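Local coordinates for Cro protein (Xylella fastidiosa, PDB 3BD1) that probably acts as a prophage transcription regulator, binding operator DNA through a helix-turn-helix, at residues A[21-24]-A[25-29]. Residues are numbered along the deposited sequence; the frame is centred on the assembly and turned at random.
Sequences LGVR and QSAIS
Ile28 reaches back from the first turn of its helix to Leu21, at the end of helix 14-21, and to Val23 in the turn after it, and its terminal methyl does most of the touching. CD1 of Ile28 lies 3.7 Å from CG2 of Val23 and 3.9 Å from CD1 of Leu21, in each case with the two side chains crossing at about a right angle. The valine branch that makes this contact is the one set between the backbone N and the carbonyl carbon, since chi1 of -60° turns CG1 to the other side of N. Beside this cluster Val23 CB also meets the methyl of Ala27, 4.2 Å from CB to CB.

Helix 14-21, a short turn and helix 25-34 illustrate how a helix-turn-helix is built: one helix ended by a glycine, the next begun at an N-cap, and apolar side chains packed across the corner. The second helix is, as in other Cro proteins, the probable recognition helix. Gly22 closes the first in a Schellman motif, its positive phi (67°) taking the chain out of the helix while two bonds run back into the last turn, and Arg24 occupies the N-cap position of the second. The carbonyl of Arg24 starts the helical bonding: Ala27 N donates to Arg24 O at 2.9 Å, and Ile28 N adds a weak bond to Arg24 O at 3.5 Å. Past CB, which sits 3.7 Å from Ser26 OG, the bent arginine chain leads away from the helix.

Outward from the turn, Leu21 packs on Asp44, Ile45 and Val48 of helix 42-48, while its carbonyl oxygen accepts a hydrogen bond from Arg41. Ile28 leans on Val14, and Gln25 touches Val14, Ser15 and Ala18, joining the start of the second helix to the flank of the first.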
# COMPACT_ATOMS: atom_id res chain seq x y z
N LEU A 21 -0.16 -8.67 11.69
CA LEU A 21 -1.42 -8.95 12.35
C LEU A 21 -1.75 -10.44 12.42
O LEU A 21 -2.71 -10.83 13.09
CB LEU A 21 -2.56 -8.23 11.62
CG LEU A 21 -2.46 -6.71 11.62
CD1 LEU A 21 -3.59 -6.12 10.74
CD2 LEU A 21 -2.53 -6.12 13.03
N GLY A 22 -0.97 -11.27 11.74
CA GLY A 22 -1.26 -12.71 11.67
C GLY A 22 -2.53 -13.03 10.90
O GLY A 22 -3.27 -13.97 11.27
N VAL A 23 -2.78 -12.25 9.85
CA VAL A 23 -3.94 -12.51 8.99
C VAL A 23 -3.48 -12.73 7.56
O VAL A 23 -2.32 -12.45 7.20
CB VAL A 23 -4.98 -11.37 9.05
CG1 VAL A 23 -5.46 -11.23 10.49
CG2 VAL A 23 -4.45 -10.05 8.43
N ARG A 24 -4.40 -13.20 6.72
CA ARG A 24 -4.14 -13.35 5.30
C ARG A 24 -4.25 -11.98 4.62
O ARG A 24 -5.00 -11.11 5.05
CB ARG A 24 -5.14 -14.32 4.68
CG ARG A 24 -5.17 -15.69 5.37
CD ARG A 24 -4.31 -16.71 4.66
NE ARG A 24 -5.06 -17.47 3.67
CZ ARG A 24 -5.85 -18.51 3.94
NH1 ARG A 24 -6.02 -18.95 5.18
NH2 ARG A 24 -6.48 -19.12 2.95
N GLN A 25 -3.48 -11.80 3.55
CA GLN A 25 -3.58 -10.58 2.76
C GLN A 25 -5.00 -10.32 2.29
O GLN A 25 -5.45 -9.17 2.25
CB GLN A 25 -2.67 -10.61 1.53
CG GLN A 25 -1.20 -10.53 1.87
CD GLN A 25 -0.40 -10.28 0.61
OE1 GLN A 25 -0.72 -9.38 -0.17
NE2 GLN A 25 0.64 -11.06 0.41
N SER A 26 -5.69 -11.40 1.96
CA SER A 26 -7.07 -11.27 1.51
C SER A 26 -7.94 -10.63 2.57
O SER A 26 -8.89 -9.92 2.24
CB SER A 26 -7.66 -12.61 1.06
OG SER A 26 -7.64 -13.57 2.10
N ALA A 27 -7.64 -10.86 3.85
CA ALA A 27 -8.40 -10.22 4.93
C ALA A 27 -8.22 -8.70 4.89
O ALA A 27 -9.19 -7.94 4.95
CB ALA A 27 -8.05 -10.79 6.28
N ILE A 28 -6.97 -8.25 4.78
CA ILE A 28 -6.70 -6.82 4.67
C ILE A 28 -7.44 -6.22 3.46
O ILE A 28 -8.06 -5.16 3.57
CB ILE A 28 -5.18 -6.48 4.51
CG1 ILE A 28 -4.28 -7.11 5.58
CG2 ILE A 28 -4.97 -4.97 4.36
CD1 ILE A 28 -4.46 -6.64 6.97
N SER A 29 -7.39 -6.89 2.32
CA SER A 29 -8.04 -6.41 1.10
C SER A 29 -9.54 -6.29 1.31
O SER A 29 -10.15 -5.31 0.88
CB SER A 29 -7.75 -7.34 -0.07
OG SER A 29 -6.36 -7.26 -0.33